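Local coordinates for extracellular sialidase/neuraminidase, putative (Aspergillus fumigatus, PDB 2XZJ), which cleaves terminal KDN (2-keto-3-deoxynononic acid) residues from glycoconjugates as a KDNase of the sialidase family, at the 2,6-anhydro-3-deoxy-D-glycero-D-galacto-non-2-enonic acid site. Numbering follows the deposited sequence.

The 2,6-anhydro-3-deoxy-D-glycero-D-galacto-non-2-enonic acid site. Residues 39-40, 58, 64, 128, 182, 228-229, 245, 302, 338. With KFN (2,6-anhydro-3-deoxy-D-glycero-D-galacto-non-2-enonic acid), chain B.
Arg39 and Ile40 lie on strand 37-45, where Ile40 has positive phi (61°), Arg58 ends strand 51-58, Tyr338 starts strand 338-343, and Asp64, Gln128, Trp182, Glu229, Arg245 and Arg302 come from loops. Together they form the active site of a sialidase-type propeller. KFN is the 2,3-unsaturated analogue of KDN, and the protein hides most of its surface.

The arginine triad typical of sialidases holds the carboxylate. Arg302 is extended and meets it end-on and in plane. Arg302 NH1 bonds KFN O1B, and Arg302 NH2 bonds KFN O1A at 2.8 Å, both almost straight. Arg39 bends at chi3 (56°) and puts both NH1 and NH2 on O1B. Arg245, extended with CG anti to the backbone N, does the same to O1A, while one guanidinium face lies against KFN C8. Each carboxylate oxygen thus accepts at least three N-H bonds.

Tyr338 is the nucleophile expected in this family. Tyr338 OH lies 2.9 Å from KFN C2, the ring carbon that corresponds to the anomeric carbon of KDN. Tyr338 OH donates to the syn lone pair of Glu229 OE2 at 2.6 Å, which may help to ionise the phenol. Arg245 NH1 meets Glu229 OE1 from above the carboxylate plane and probably steadies that charge.

Asp64, the expected acid/base, lies beside C4 and O4. Its OD1 takes a bond from Arg58 NH1 on the anti lone pair. Arg58 NH2 binds the 4-hydroxyl KFN O4 in plane at 2.8 Å.

Gln128, extended beyond CG, reads the glycerol tail with its amide. Gln128 OE1 accepts from the 7-hydroxyl KFN O7 in the carbonyl plane at 2.7 Å, and NE2 donates to O9. That NE2 also sits over one face of the Trp182 ring, toward its rim. The indole turns its edge to the 5-hydroxyl, with Trp182 CZ2 3.4 Å from KFN O5. Water 1 links O5 to Glu229 OE2. Trp182 NE1 bonds water 2 at 3.0 Å, and this water also bonds the 8-hydroxyl O8.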
# COMPACT_ATOMS: atom_id res chain seq x y z
N ARG A 39 9.54 -4.87 0.15
CA ARG A 39 8.84 -4.04 -0.82
C ARG A 39 7.32 -4.07 -0.55
O ARG A 39 6.83 -4.83 0.30
CB ARG A 39 9.11 -4.48 -2.26
CG ARG A 39 10.52 -4.23 -2.80
CD ARG A 39 10.51 -4.16 -4.31
NE ARG A 39 9.55 -3.13 -4.72
CZ ARG A 39 8.89 -3.11 -5.87
NH1 ARG A 39 9.07 -4.06 -6.78
NH2 ARG A 39 8.03 -2.12 -6.09
N ILE A 40 6.60 -3.23 -1.28
CA ILE A 40 5.14 -3.29 -1.30
C ILE A 40 4.54 -3.04 0.11
O ILE A 40 3.96 -3.96 0.74
CB ILE A 40 4.61 -4.62 -1.98
CG1 ILE A 40 5.47 -5.05 -3.18
CG2 ILE A 40 3.14 -4.50 -2.38
CD1 ILE A 40 5.67 -3.99 -4.28
N ARG A 58 10.85 -10.21 0.82
CA ARG A 58 11.33 -10.91 -0.38
C ARG A 58 12.63 -11.60 -0.03
O ARG A 58 13.66 -10.94 0.24
CB ARG A 58 11.47 -9.94 -1.55
CG ARG A 58 10.15 -9.20 -1.84
CD ARG A 58 10.16 -8.44 -3.16
NE ARG A 58 8.78 -8.14 -3.57
CZ ARG A 58 8.43 -7.60 -4.73
NH1 ARG A 58 9.37 -7.27 -5.61
NH2 ARG A 58 7.14 -7.40 -4.99
N ASP A 64 9.75 -9.79 -7.99
CA ASP A 64 8.34 -9.86 -7.61
C ASP A 64 7.85 -11.30 -7.38
O ASP A 64 6.78 -11.52 -6.81
CB ASP A 64 7.44 -9.26 -8.70
CG ASP A 64 7.79 -7.83 -9.06
OD1 ASP A 64 8.44 -7.11 -8.29
OD2 ASP A 64 7.38 -7.42 -10.17
N GLN A 128 4.91 -13.55 -13.45
CA GLN A 128 4.09 -12.76 -14.37
C GLN A 128 4.53 -12.90 -15.84
O GLN A 128 3.69 -13.10 -16.74
CB GLN A 128 4.13 -11.28 -13.95
CG GLN A 128 3.14 -10.39 -14.71
CD GLN A 128 3.03 -8.98 -14.17
OE1 GLN A 128 3.86 -8.53 -13.36
NE2 GLN A 128 2.00 -8.26 -14.61
N TRP A 182 -3.16 -13.43 -14.40
CA TRP A 182 -2.63 -12.37 -13.54
C TRP A 182 -3.78 -11.73 -12.77
O TRP A 182 -4.90 -11.65 -13.26
CB TRP A 182 -1.84 -11.30 -14.31
CG TRP A 182 -1.15 -10.33 -13.36
CD1 TRP A 182 -1.49 -9.03 -13.13
CD2 TRP A 182 -0.06 -10.62 -12.49
NE1 TRP A 182 -0.67 -8.49 -12.16
CE2 TRP A 182 0.23 -9.45 -11.77
CE3 TRP A 182 0.72 -11.77 -12.27
CZ2 TRP A 182 1.26 -9.38 -10.82
CZ3 TRP A 182 1.75 -11.70 -11.33
CH2 TRP A 182 2.01 -10.52 -10.62
N ALA A 228 -4.40 -2.40 -12.99
CA ALA A 228 -4.06 -3.56 -12.15
C ALA A 228 -3.87 -3.16 -10.68
O ALA A 228 -4.31 -3.87 -9.77
CB ALA A 228 -2.79 -4.24 -12.69
N GLU A 229 -3.19 -2.03 -10.45
CA GLU A 229 -2.94 -1.54 -9.08
C GLU A 229 -3.72 -0.27 -8.79
O GLU A 229 -3.35 0.82 -9.22
CB GLU A 229 -1.44 -1.33 -8.85
CG GLU A 229 -0.63 -2.62 -8.87
CD GLU A 229 0.84 -2.37 -8.56
OE1 GLU A 229 1.32 -1.22 -8.72
OE2 GLU A 229 1.51 -3.33 -8.12
N ARG A 245 -2.75 3.14 -11.03
CA ARG A 245 -1.48 3.16 -11.77
C ARG A 245 -1.75 3.05 -13.27
O ARG A 245 -2.55 2.21 -13.68
CB ARG A 245 -0.62 1.98 -11.29
CG ARG A 245 0.65 1.73 -12.07
CD ARG A 245 1.39 0.57 -11.44
NE ARG A 245 2.37 -0.01 -12.35
CZ ARG A 245 3.38 -0.78 -11.96
NH1 ARG A 245 3.54 -1.07 -10.67
NH2 ARG A 245 4.22 -1.26 -12.86
N ARG A 302 10.92 6.91 -10.22
CA ARG A 302 10.23 6.62 -8.96
C ARG A 302 10.82 7.39 -7.79
O ARG A 302 10.39 7.20 -6.67
CB ARG A 302 10.20 5.13 -8.65
CG ARG A 302 9.21 4.38 -9.54
CD ARG A 302 9.33 2.89 -9.35
NE ARG A 302 8.45 2.19 -10.27
CZ ARG A 302 8.06 0.93 -10.13
NH1 ARG A 302 8.46 0.21 -9.08
NH2 ARG A 302 7.25 0.38 -11.03
N TYR A 338 6.67 2.53 -4.27
CA TYR A 338 5.37 2.29 -3.62
C TYR A 338 5.27 2.97 -2.27
O TYR A 338 6.29 3.15 -1.58
CB TYR A 338 5.15 0.78 -3.42
CG TYR A 338 4.81 0.00 -4.68
CD1 TYR A 338 5.49 0.23 -5.88
CD2 TYR A 338 3.81 -0.98 -4.66
CE1 TYR A 338 5.16 -0.49 -7.05
CE2 TYR A 338 3.49 -1.70 -5.80
CZ TYR A 338 4.17 -1.45 -6.99
OH TYR A 338 3.85 -2.17 -8.11
C1 KFN B . 6.64 -2.85 -9.71
C3 KFN B . 5.74 -4.64 -8.18
C4 KFN B . 4.73 -5.75 -7.83
C5 KFN B . 4.06 -6.31 -9.12
C6 KFN B . 3.63 -5.14 -10.05
C7 KFN B . 3.02 -5.59 -11.41
C8 KFN B . 2.38 -4.43 -12.20
C9 KFN B . 2.06 -4.87 -13.62
O5 KFN B . 2.93 -7.15 -8.83
O1B KFN B . 7.46 -2.56 -8.82
O1A KFN B . 6.52 -2.27 -10.83
O4 KFN B . 5.41 -6.76 -7.05
O6 KFN B . 4.77 -4.28 -10.38
C2 KFN B . 5.67 -3.97 -9.41
O7 KFN B . 4.07 -6.11 -12.23
O8 KFN B . 1.19 -3.98 -11.56
O9 KFN B . 1.03 -5.87 -13.61
O HOH W 1 0.57 -5.81 -8.17
O HOH W 2 -0.62 -5.77 -10.80